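Local coordinates for gamma-glutamyl-gamma-aminobutyraldehyde dehydrogenase (Burkholderia cenocepacia, PDB 4LIH), which probably oxidises aldehydes to carboxylic acids with NAD(P)+, as other members of the aldehyde dehydrogenase family do, at residues H19-L24 / E113-G118; A72-A77 / V224-P229; T126-G131 / I301-G306; F394-K397 / K401-R404. One frame throughout, in Å; residues are numbered along the deposited sequence.

Contact 1. Residues H19-L24 / E113-G118; sequences HKAASL and ETLDAG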
loop_
_atom_site.group_PDB
_atom_site.type_symbol
_atom_site.label_atom_id
_atom_site.label_comp_id
_atom_site.label_asym_id
_atom_site.label_seq_id
_atom_site.Cartn_x
_atom_site.Cartn_y
_atom_site.Cartn_z
ATOM N N HIS A 19 0.963 -51.095 0.619
ATOM C CA HIS A 19 -0.161 -51.596 1.404
ATOM C C HIS A 19 -1.345 -50.618 1.483
ATOM O O HIS A 19 -2.484 -51.013 1.323
ATOM C CB HIS A 19 0.279 -51.964 2.811
ATOM C CG HIS A 19 -0.747 -52.763 3.550
ATOM N ND1 HIS A 19 -1.557 -52.218 4.525
ATOM C CD2 HIS A 19 -1.132 -54.054 3.418
ATOM C CE1 HIS A 19 -2.376 -53.147 4.983
ATOM N NE2 HIS A 19 -2.147 -54.268 4.320
ATOM N N LYS A 20 -1.074 -49.340 1.731
ATOM C CA LYS A 20 -2.116 -48.323 1.666
ATOM C C LYS A 20 -2.789 -48.287 0.268
ATOM O O LYS A 20 -3.993 -48.218 0.181
ATOM C CB LYS A 20 -1.531 -46.973 2.056
ATOM C CG LYS A 20 -2.569 -45.897 2.351
ATOM C CD LYS A 20 -1.930 -44.524 2.535
ATOM C CE LYS A 20 -0.906 -44.487 3.661
ATOM N NZ LYS A 20 -1.479 -44.588 5.038
ATOM N N ALA A 21 -2.016 -48.367 -0.813
ATOM C CA ALA A 21 -2.602 -48.378 -2.164
ATOM C C ALA A 21 -3.606 -49.555 -2.361
ATOM O O ALA A 21 -4.657 -49.401 -3.001
ATOM C CB ALA A 21 -1.500 -48.409 -3.223
ATOM N N ALA A 22 -3.294 -50.704 -1.768
ATOM C CA ALA A 22 -4.146 -51.893 -1.835
ATOM C C ALA A 22 -5.486 -51.763 -1.077
ATOM O O ALA A 22 -6.479 -52.345 -1.490
ATOM C CB ALA A 22 -3.377 -53.099 -1.328
ATOM N N SER A 23 -5.497 -51.039 0.034
ATOM C CA SER A 23 -6.699 -50.825 0.829
ATOM C C SER A 23 -7.453 -49.534 0.446
ATOM O O SER A 23 -8.555 -49.271 0.909
ATOM C CB SER A 23 -6.309 -50.735 2.303
ATOM O OG SER A 23 -5.479 -49.595 2.500
ATOM N N LEU A 24 -6.847 -48.717 -0.389
ATOM C CA LEU A 24 -7.395 -47.399 -0.673
ATOM C C LEU A 24 -8.747 -47.486 -1.405
ATOM O O LEU A 24 -8.840 -48.094 -2.443
ATOM C CB LEU A 24 -6.384 -46.620 -1.522
ATOM C CG LEU A 24 -6.643 -45.124 -1.700
ATOM C CD1 LEU A 24 -6.584 -44.407 -0.373
ATOM C CD2 LEU A 24 -5.630 -44.547 -2.683
ATOM N N GLU A 113 -2.305 -38.564 -5.418
ATOM C CA GLU A 113 -1.544 -37.771 -6.394
ATOM C C GLU A 113 -0.447 -38.569 -7.084
ATOM O O GLU A 113 -0.212 -38.386 -8.277
ATOM C CB GLU A 113 -0.892 -36.532 -5.718
ATOM C CG GLU A 113 -0.453 -35.398 -6.665
ATOM C CD GLU A 113 -1.619 -34.496 -7.028
ATOM O OE1 GLU A 113 -2.741 -34.990 -7.195
ATOM O OE2 GLU A 113 -1.450 -33.286 -7.072
ATOM N N THR A 114 0.251 -39.390 -6.302
ATOM C CA THR A 114 1.368 -40.231 -6.772
ATOM C C THR A 114 0.812 -41.353 -7.671
ATOM O O THR A 114 1.352 -41.599 -8.730
ATOM C CB THR A 114 2.160 -40.831 -5.579
ATOM O OG1 THR A 114 2.951 -39.809 -4.937
ATOM C CG2 THR A 114 3.056 -41.979 -6.011
ATOM N N LEU A 115 -0.296 -41.982 -7.261
ATOM C CA LEU A 115 -0.953 -42.976 -8.133
ATOM C C LEU A 115 -1.486 -42.432 -9.446
ATOM O O LEU A 115 -1.315 -43.056 -10.488
ATOM C CB LEU A 115 -2.118 -43.656 -7.399
ATOM C CG LEU A 115 -1.687 -44.494 -6.208
ATOM C CD1 LEU A 115 -2.925 -44.875 -5.373
ATOM C CD2 LEU A 115 -0.906 -45.715 -6.650
ATOM N N ASP A 116 -2.122 -41.265 -9.369
ATOM C CA ASP A 116 -2.854 -40.643 -10.471
ATOM C C ASP A 116 -1.895 -40.085 -11.534
ATOM O O ASP A 116 -2.113 -40.246 -12.740
ATOM C CB ASP A 116 -3.740 -39.523 -9.861
ATOM C CG ASP A 116 -4.937 -39.135 -10.728
ATOM O OD1 ASP A 116 -5.170 -39.824 -11.749
ATOM O OD2 ASP A 116 -5.658 -38.143 -10.371
ATOM N N ALA A 117 -0.815 -39.446 -11.079
ATOM C CA ALA A 117 0.008 -38.621 -11.981
ATOM C C ALA A 117 1.464 -39.071 -12.084
ATOM O O ALA A 117 2.202 -38.481 -12.851
ATOM C CB ALA A 117 -0.056 -37.174 -11.529
ATOM N N GLY A 118 1.855 -40.088 -11.300
ATOM C CA GLY A 118 3.197 -40.718 -11.378
ATOM C C GLY A 118 4.293 -39.962 -10.658
ATOM O O GLY A 118 5.475 -40.238 -10.842
#
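Leu24 and Leu115 make the closest touch of this wholly apolar contact, reaching toward each other tip to tip so that Leu24 CD2 lies 3.8 Å from Leu115 CD1. The same methyl of Leu115 also faces Ala21, whose CB stands 4.4 Å from Leu115 CD1, a looser approach. Leu115 thus pushes one branch between an alanine on the last turn of helix 14-23 and the leucine that follows it. Its CG is anti to the carbonyl carbon (chi1 -65°), which carries the isobutyl group out from helix 106-117, while Leu24 also packs on Glu108, Leu111 and Leu112 of that helix.

No hydrogen bond crosses between the segments; the polar groups bond within their own segment or to other parts of the chain. At the end of helix 14-23, Ser23 OG bonds Lys20 O at 3.1 Å, with the donor tilted 28° from the carbonyl plane. Helix 106-117 ends at Gly118, whose N still bonds Thr114 O at 3.0 Å. Ser49 OG holds Leu115 O from outside.

The arrangement is a sparse apolar helix-on-helix contact, one leucine just past its helix end, in which the N-terminal helix 14-23 lies against helix 106-117 of the aldehyde dehydrogenase fold.

Contact 2. Residues A72-A77 / V224-P229; sequences AAARRA and VFNVVP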
loop_
_atom_site.group_PDB
_atom_site.type_symbol
_atom_site.label_atom_id
_atom_site.label_comp_id
_atom_site.label_asym_id
_atom_site.label_seq_id
_atom_site.Cartn_x
_atom_site.Cartn_y
_atom_site.Cartn_z
ATOM N N ALA A 72 -24.892 -23.636 -12.428
ATOM C CA ALA A 72 -26.154 -23.174 -11.845
ATOM C C ALA A 72 -26.090 -23.121 -10.323
ATOM O O ALA A 72 -26.538 -22.129 -9.712
ATOM C CB ALA A 72 -27.316 -24.059 -12.296
ATOM N N ALA A 73 -25.501 -24.157 -9.730
ATOM C CA ALA A 73 -25.350 -24.231 -8.269
ATOM C C ALA A 73 -24.400 -23.134 -7.752
ATOM O O ALA A 73 -24.600 -22.545 -6.699
ATOM C CB ALA A 73 -24.840 -25.614 -7.850
ATOM N N ALA A 74 -23.340 -22.910 -8.508
ATOM C CA ALA A 74 -22.371 -21.859 -8.217
ATOM C C ALA A 74 -23.000 -20.479 -8.269
ATOM O O ALA A 74 -22.744 -19.598 -7.406
ATOM C CB ALA A 74 -21.255 -21.959 -9.215
ATOM N N ARG A 75 -23.770 -20.269 -9.335
ATOM C CA ARG A 75 -24.489 -19.024 -9.575
ATOM C C ARG A 75 -25.484 -18.811 -8.438
ATOM O O ARG A 75 -25.587 -17.708 -7.865
ATOM C CB ARG A 75 -25.217 -19.079 -10.918
ATOM C CG ARG A 75 -26.195 -17.925 -11.179
ATOM C CD ARG A 75 -25.549 -16.554 -10.886
ATOM N NE ARG A 75 -24.447 -16.407 -11.757
ATOM C CZ ARG A 75 -23.433 -15.554 -11.662
ATOM N NH1 ARG A 75 -23.315 -14.644 -10.700
ATOM N NH2 ARG A 75 -22.503 -15.662 -12.576
ATOM N N ARG A 76 -26.205 -19.877 -8.094
ATOM C CA ARG A 76 -27.241 -19.760 -7.072
ATOM C C ARG A 76 -26.607 -19.388 -5.747
ATOM O O ARG A 76 -27.057 -18.452 -5.061
ATOM C CB ARG A 76 -27.994 -21.076 -6.922
ATOM C CG ARG A 76 -29.137 -21.015 -5.919
ATOM C CD ARG A 76 -29.524 -22.414 -5.456
ATOM N NE ARG A 76 -28.448 -22.987 -4.652
ATOM C CZ ARG A 76 -27.899 -24.190 -4.831
ATOM N NH1 ARG A 76 -28.293 -24.999 -5.822
ATOM N NH2 ARG A 76 -26.931 -24.581 -4.003
ATOM N N ALA A 77 -25.520 -20.072 -5.421
ATOM C CA ALA A 77 -24.886 -19.863 -4.133
ATOM C C ALA A 77 -24.240 -18.478 -4.045
ATOM O O ALA A 77 -24.257 -17.884 -2.973
ATOM C CB ALA A 77 -23.846 -20.928 -3.855
ATOM N N VAL A 224 -20.567 -23.810 -3.728
ATOM C CA VAL A 224 -19.479 -22.819 -3.698
ATOM C C VAL A 224 -18.160 -23.397 -4.251
ATOM O O VAL A 224 -17.325 -22.650 -4.849
ATOM C CB VAL A 224 -19.355 -22.255 -2.282
ATOM C CG1 VAL A 224 -18.054 -21.449 -2.138
ATOM C CG2 VAL A 224 -20.586 -21.413 -1.942
ATOM N N PHE A 225 -18.009 -24.728 -4.094
ATOM C CA PHE A 225 -16.867 -25.452 -4.639
ATOM C C PHE A 225 -17.338 -26.777 -5.242
ATOM O O PHE A 225 -17.829 -27.634 -4.529
ATOM C CB PHE A 225 -15.737 -25.637 -3.618
ATOM C CG PHE A 225 -14.462 -26.232 -4.213
ATOM C CD1 PHE A 225 -13.758 -25.605 -5.242
ATOM C CD2 PHE A 225 -13.989 -27.445 -3.746
ATOM C CE1 PHE A 225 -12.595 -26.185 -5.751
ATOM C CE2 PHE A 225 -12.878 -28.041 -4.268
ATOM C CZ PHE A 225 -12.159 -27.405 -5.279
ATOM N N ASN A 226 -17.279 -26.852 -6.570
ATOM C CA ASN A 226 -17.716 -28.001 -7.374
ATOM C C ASN A 226 -16.542 -28.497 -8.220
ATOM O O ASN A 226 -15.736 -27.695 -8.720
ATOM C CB ASN A 226 -18.807 -27.586 -8.343
ATOM C CG ASN A 226 -19.880 -26.732 -7.702
ATOM O OD1 ASN A 226 -20.806 -27.245 -7.072
ATOM N ND2 ASN A 226 -19.710 -25.410 -7.785
ATOM N N VAL A 227 -16.470 -29.821 -8.409
ATOM C CA VAL A 227 -15.431 -30.447 -9.220
ATOM C C VAL A 227 -16.130 -31.313 -10.286
ATOM O O VAL A 227 -17.018 -32.151 -9.961
ATOM C CB VAL A 227 -14.436 -31.273 -8.349
ATOM C CG1 VAL A 227 -13.469 -32.094 -9.207
ATOM C CG2 VAL A 227 -13.659 -30.344 -7.401
ATOM N N VAL A 228 -15.798 -31.038 -11.543
ATOM C CA VAL A 228 -16.395 -31.658 -12.719
ATOM C C VAL A 228 -15.309 -32.368 -13.527
ATOM O O VAL A 228 -14.697 -31.774 -14.423
ATOM C CB VAL A 228 -17.103 -30.597 -13.592
ATOM C CG1 VAL A 228 -17.691 -31.180 -14.860
ATOM C CG2 VAL A 228 -18.170 -29.923 -12.776
ATOM N N PRO A 229 -15.083 -33.652 -13.215
ATOM C CA PRO A 229 -14.090 -34.414 -13.984
ATOM C C PRO A 229 -14.547 -34.673 -15.431
ATOM O O PRO A 229 -15.756 -34.623 -15.710
ATOM C CB PRO A 229 -13.936 -35.725 -13.197
ATOM C CG PRO A 229 -14.863 -35.669 -12.049
ATOM C CD PRO A 229 -15.702 -34.435 -12.137
#
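Asn226 turns its side chain toward helix 64-80, and its carboxamide spans two consecutive alanines: ND2 lies 4.0 Å from Ala74 CB, while OD1 is 4.4 Å from Ala73 CB. Its CG is anti to the carbonyl carbon (chi1 -46°), and the amide's N and O lie against the two alanine methyls without bonding to them. Both ends of the amide are gripped elsewhere: OD1 accepts from the backbone N of Asp33, and ND2 donates to Gly223 O and Val196 O. These bonds fix which end faces which alanine.

Val224 starts from a different direction. Its CB points away from the helix, yet CG2, set opposite the carbonyl carbon, is the branch that turns back, coming to 3.8 Å from Ala77 CB. The alanines let the backbones come close, with the CA atoms of Ala74 and Val224 5.5 Å apart.

Helix 64-80 therefore lies beside the start of strand 225-227, which pairs in parallel with strand 195-199. Ala74 O accepts from Ser195 OG, and Ala74 also touches Val168 of strand 157-172. On the strand's other side, Phe225 points away from helix 64-80 and packs on Ala215 of helix 206-218.

Contact 3. Residues T126-G131 / I301-G306; sequences TVDVPG and IFYNMG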
loop_
_atom_site.group_PDB
_atom_site.type_symbol
_atom_site.label_atom_id
_atom_site.label_comp_id
_atom_site.label_asym_id
_atom_site.label_seq_id
_atom_site.Cartn_x
_atom_site.Cartn_y
_atom_site.Cartn_z
ATOM N N THR A 126 5.589 -33.745 0.555
ATOM C CA THR A 126 6.335 -32.625 1.045
ATOM C C THR A 126 6.190 -31.320 0.248
ATOM O O THR A 126 6.347 -30.247 0.808
ATOM C CB THR A 126 7.836 -32.951 1.126
ATOM O OG1 THR A 126 8.349 -33.192 -0.194
ATOM C CG2 THR A 126 8.040 -34.154 1.998
ATOM N N VAL A 127 5.903 -31.411 -1.035
ATOM C CA VAL A 127 5.761 -30.253 -1.900
ATOM C C VAL A 127 4.293 -30.059 -2.230
ATOM O O VAL A 127 3.723 -29.025 -1.900
ATOM C CB VAL A 127 6.619 -30.404 -3.175
ATOM C CG1 VAL A 127 6.275 -29.335 -4.214
ATOM C CG2 VAL A 127 8.119 -30.402 -2.829
ATOM N N ASP A 128 3.652 -31.058 -2.849
ATOM C CA ASP A 128 2.309 -30.842 -3.444
ATOM C C ASP A 128 1.177 -30.635 -2.412
ATOM O O ASP A 128 0.515 -29.614 -2.420
ATOM C CB ASP A 128 1.973 -32.006 -4.430
ATOM C CG ASP A 128 3.051 -32.166 -5.512
ATOM O OD1 ASP A 128 4.130 -32.733 -5.251
ATOM O OD2 ASP A 128 2.857 -31.663 -6.619
ATOM N N VAL A 129 0.948 -31.598 -1.516
ATOM C CA VAL A 129 -0.127 -31.467 -0.559
ATOM C C VAL A 129 0.178 -30.317 0.471
ATOM O O VAL A 129 -0.612 -29.428 0.634
ATOM C CB VAL A 129 -0.460 -32.828 0.094
ATOM C CG1 VAL A 129 -1.612 -32.660 1.091
ATOM C CG2 VAL A 129 -0.805 -33.887 -0.996
ATOM N N PRO A 130 1.359 -30.272 1.085
ATOM C CA PRO A 130 1.573 -29.118 1.976
ATOM C C PRO A 130 1.467 -27.753 1.279
ATOM O O PRO A 130 0.982 -26.801 1.903
ATOM C CB PRO A 130 2.991 -29.334 2.518
ATOM C CG PRO A 130 3.268 -30.767 2.321
ATOM C CD PRO A 130 2.511 -31.196 1.098
ATOM N N GLY A 131 1.893 -27.684 0.012
ATOM C CA GLY A 131 1.808 -26.457 -0.822
ATOM C C GLY A 131 0.353 -26.057 -1.016
ATOM O O GLY A 131 0.014 -24.902 -0.922
ATOM N N ILE A 301 15.323 -29.125 -14.047
ATOM C CA ILE A 301 14.852 -29.785 -15.263
ATOM C C ILE A 301 14.415 -31.203 -15.041
ATOM O O ILE A 301 13.713 -31.743 -15.855
ATOM C CB ILE A 301 15.948 -29.715 -16.385
ATOM C CG1 ILE A 301 15.461 -30.276 -17.736
ATOM C CG2 ILE A 301 17.261 -30.425 -15.974
ATOM C CD1 ILE A 301 14.140 -29.646 -18.228
ATOM N N PHE A 302 14.846 -31.835 -13.946
ATOM C CA PHE A 302 14.510 -33.228 -13.719
ATOM C C PHE A 302 13.491 -33.422 -12.607
ATOM O O PHE A 302 12.834 -34.456 -12.593
ATOM C CB PHE A 302 15.794 -34.059 -13.444
ATOM C CG PHE A 302 16.841 -33.952 -14.529
ATOM C CD1 PHE A 302 16.500 -33.938 -15.854
ATOM C CD2 PHE A 302 18.178 -33.890 -14.201
ATOM C CE1 PHE A 302 17.463 -33.831 -16.850
ATOM C CE2 PHE A 302 19.122 -33.781 -15.174
ATOM C CZ PHE A 302 18.761 -33.767 -16.512
ATOM N N TYR A 303 13.348 -32.449 -11.705
ATOM C CA TYR A 303 12.273 -32.438 -10.719
ATOM C C TYR A 303 10.874 -32.556 -11.381
ATOM O O TYR A 303 10.577 -31.885 -12.349
ATOM C CB TYR A 303 12.302 -31.182 -9.817
ATOM C CG TYR A 303 11.198 -31.280 -8.779
ATOM C CD1 TYR A 303 11.385 -32.047 -7.655
ATOM C CD2 TYR A 303 9.983 -30.643 -8.931
ATOM C CE1 TYR A 303 10.405 -32.191 -6.703
ATOM C CE2 TYR A 303 8.982 -30.790 -7.966
ATOM C CZ TYR A 303 9.243 -31.584 -6.862
ATOM O OH TYR A 303 8.374 -31.823 -5.864
ATOM N N ASN A 304 10.028 -33.412 -10.832
ATOM C CA ASN A 304 8.729 -33.723 -11.444
ATOM C C ASN A 304 8.824 -34.161 -12.889
ATOM O O ASN A 304 7.990 -33.854 -13.723
ATOM C CB ASN A 304 7.800 -32.517 -11.332
ATOM C CG ASN A 304 6.370 -32.916 -11.232
ATOM O OD1 ASN A 304 6.023 -33.729 -10.404
ATOM N ND2 ASN A 304 5.529 -32.361 -12.090
ATOM N N MET A 305 9.894 -34.869 -13.201
ATOM C CA MET A 305 10.106 -35.376 -14.551
ATOM C C MET A 305 10.199 -34.312 -15.662
ATOM O O MET A 305 9.853 -34.592 -16.799
ATOM C CB MET A 305 8.980 -36.362 -14.904
ATOM C CG MET A 305 8.877 -37.568 -13.967
ATOM S SD MET A 305 8.247 -37.305 -12.259
ATOM C CE MET A 305 6.475 -37.261 -12.500
ATOM N N GLY A 306 10.600 -33.093 -15.352
ATOM C CA GLY A 306 10.670 -32.013 -16.385
ATOM C C GLY A 306 9.306 -31.491 -16.776
ATOM O O GLY A 306 9.195 -30.647 -17.645
HETATM O O HOH W 1 6.048 -32.291 -6.923
#
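With CG anti to the backbone N (chi1 -177°), Tyr303 sends its ring out from the chain just past helix 290-302 and brings OH to the side chain of Val127. Val127 comes from the opposite direction, with CG1 anti to its own N (chi1 169°) and CG2 anti to its carbonyl carbon, and both branches end up beside the phenol oxygen.

Tyr303 OH is 3.4 Å from Val127 CG2 and 3.6 Å from Val127 CG1, so the oxygen rests against the fork of the valine. CG2 lies oblique to the ring, 4.4 Å from Tyr303 CZ. The hydroxyl is too far from Asp128 for a direct bond, at 4.4 Å from Asp128 OD1, and a water molecule joins the two instead. This water donates to Asp128 OD1 at 2.6 Å and is hydrogen-bonded to Tyr303 OH, also at 2.6 Å.

Asp128 has a stronger partner outside the two segments: its OD2 forms a salt bridge with Lys119 NZ, which also donates to Asn304 OD1. Lys119 thereby ties the helix carrying Asp128 to the chain just after Tyr303, which leads into the family's cysteine motif. A bound MES molecule, probably from the crystallisation liquor, lies about 4 Å from the Tyr303 side chain, consistent with a pocket here.

Apart from the valine-tyrosine touch, the link between helix 121-142 and segment 301-306 runs through one water and Lys119. The lysine probably favours a charged carboxylate at Asp128, and the short water bridge would help hold the phenol hydroxyl beside it.

Contact 4. Residues F394-K397 / K401-R404; sequences FEVK and KIAR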
loop_
_atom_site.group_PDB
_atom_site.type_symbol
_atom_site.label_atom_id
_atom_site.label_comp_id
_atom_site.label_asym_id
_atom_site.label_seq_id
_atom_site.Cartn_x
_atom_site.Cartn_y
_atom_site.Cartn_z
ATOM N N PHE A 394 21.571 -32.618 -23.532
ATOM C CA PHE A 394 22.299 -32.302 -24.771
ATOM C C PHE A 394 23.053 -30.971 -24.713
ATOM O O PHE A 394 22.631 -30.008 -24.068
ATOM C CB PHE A 394 21.333 -32.149 -25.929
ATOM C CG PHE A 394 20.668 -33.434 -26.337
ATOM C CD1 PHE A 394 21.317 -34.301 -27.200
ATOM C CD2 PHE A 394 19.417 -33.761 -25.872
ATOM C CE1 PHE A 394 20.704 -35.462 -27.605
ATOM C CE2 PHE A 394 18.798 -34.948 -26.242
ATOM C CZ PHE A 394 19.452 -35.810 -27.105
ATOM N N GLU A 395 24.132 -30.914 -25.482
ATOM C CA GLU A 395 24.829 -29.645 -25.740
ATOM C C GLU A 395 24.371 -29.194 -27.121
ATOM O O GLU A 395 24.505 -29.940 -28.079
ATOM C CB GLU A 395 26.350 -29.839 -25.652
ATOM C CG GLU A 395 27.085 -28.523 -25.736
ATOM C CD GLU A 395 28.549 -28.621 -25.427
ATOM O OE1 GLU A 395 29.035 -29.705 -25.059
ATOM O OE2 GLU A 395 29.202 -27.591 -25.602
ATOM N N VAL A 396 23.778 -28.013 -27.214
ATOM C CA VAL A 396 23.181 -27.541 -28.488
ATOM C C VAL A 396 23.481 -26.087 -28.686
ATOM O O VAL A 396 23.868 -25.359 -27.737
ATOM C CB VAL A 396 21.616 -27.742 -28.582
ATOM C CG1 VAL A 396 21.237 -29.210 -28.819
ATOM C CG2 VAL A 396 20.885 -27.183 -27.370
ATOM N N LYS A 397 23.324 -25.652 -29.930
ATOM C CA LYS A 397 23.242 -24.242 -30.255
ATOM C C LYS A 397 21.884 -23.693 -29.822
ATOM O O LYS A 397 20.892 -24.414 -29.695
ATOM C CB LYS A 397 23.351 -24.032 -31.776
ATOM C CG LYS A 397 24.666 -24.364 -32.435
ATOM C CD LYS A 397 24.481 -24.024 -33.905
ATOM C CE LYS A 397 25.668 -24.374 -34.779
ATOM N NZ LYS A 397 25.247 -24.005 -36.153
ATOM N N LYS A 401 16.147 -27.152 -32.391
ATOM C CA LYS A 401 14.753 -27.457 -32.090
ATOM C C LYS A 401 14.517 -27.668 -30.600
ATOM O O LYS A 401 13.585 -27.063 -30.043
ATOM C CB LYS A 401 14.264 -28.690 -32.871
ATOM C CG LYS A 401 12.763 -28.904 -32.808
ATOM C CD LYS A 401 12.361 -30.132 -33.592
ATOM C CE LYS A 401 10.864 -30.238 -33.710
ATOM N NZ LYS A 401 10.467 -31.351 -34.614
ATOM N N ILE A 402 15.332 -28.516 -29.954
ATOM C CA ILE A 402 15.091 -28.817 -28.518
ATOM C C ILE A 402 15.396 -27.596 -27.619
ATOM O O ILE A 402 14.986 -27.566 -26.464
ATOM C CB ILE A 402 15.873 -30.022 -27.987
ATOM C CG1 ILE A 402 17.401 -29.860 -28.172
ATOM C CG2 ILE A 402 15.404 -31.300 -28.671
ATOM C CD1 ILE A 402 18.191 -30.765 -27.254
ATOM N N ALA A 403 16.132 -26.631 -28.141
ATOM C CA ALA A 403 16.383 -25.391 -27.405
ATOM C C ALA A 403 15.223 -24.414 -27.567
ATOM O O ALA A 403 14.999 -23.556 -26.713
ATOM C CB ALA A 403 17.678 -24.746 -27.857
ATOM N N ARG A 404 14.469 -24.541 -28.638
ATOM C CA ARG A 404 13.402 -23.568 -28.892
ATOM C C ARG A 404 12.038 -23.981 -28.356
ATOM O O ARG A 404 11.271 -23.150 -27.826
ATOM C CB ARG A 404 13.350 -23.282 -30.383
#
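Ile402 fills the close-packed end of this contact, setting its CD1 methyl against Phe394 and Val396 together. CD1 is 3.5 Å from Phe394 CD2 and 3.7 Å from Phe394 CB, oblique to the ring, and the phenylalanine and isoleucine side chains cross at about a right angle. Val396 CG1 meets the same methyl at 3.8 Å. The isoleucine reaches them with CG1 between its backbone N and carbonyl carbon (chi1 57°), and from there the chain extends to CD1 (chi2 160°). Tyr363 of helix 354-370 also touches Ile402, and Val411 of the adjoining strand touches Phe394.

Toward Lys397 the fit is slacker. Val396 CG2 stands 4.1 Å from Ala403 CB, and Lys397 offers only its backbone, with its O 3.7 Å from Ala403 CB. The extended Lys397 side chain leads away on the exposed side, and Lys401 likewise has its CB directed away from strand 388-395. No hydrogen bond crosses between the segments; the backbone N atoms of Lys401 and Ile402 are instead held by the carboxylate of Glu370, one oxygen each.

Strand 388-395 pairs in parallel with strand 411-417, and the short helix 401-404 lies between them in sequence. The arrangement is that of a compact beta-alpha-beta crossover, with the connecting helix packed by Ile402 and Ala403 against the end of its first strand.

Contacts 2 and 4 are buried, whereas contacts 1 and 3 are only partly so. Contacts 1 and 3 are neighbours, with centres about 17 Å apart: they use the consecutive helices 106-117 and 121-142, and Gly118 O touches Met305 CE at 3.6 Å. Contacts 2 and 4 lie on opposite sides of the chain's centre, about 45 Å between centres, and each sets a helix against a strand of a different sheet. None of the four has a direct hydrogen bond between its segments. Contact 1 is wholly apolar and contact 4 nearly so, with one backbone carbonyl against a methyl; contact 2 adds an amide bonded elsewhere, and contact 3, nearest the centre of the chain, adds one bridging water to an apolar touch.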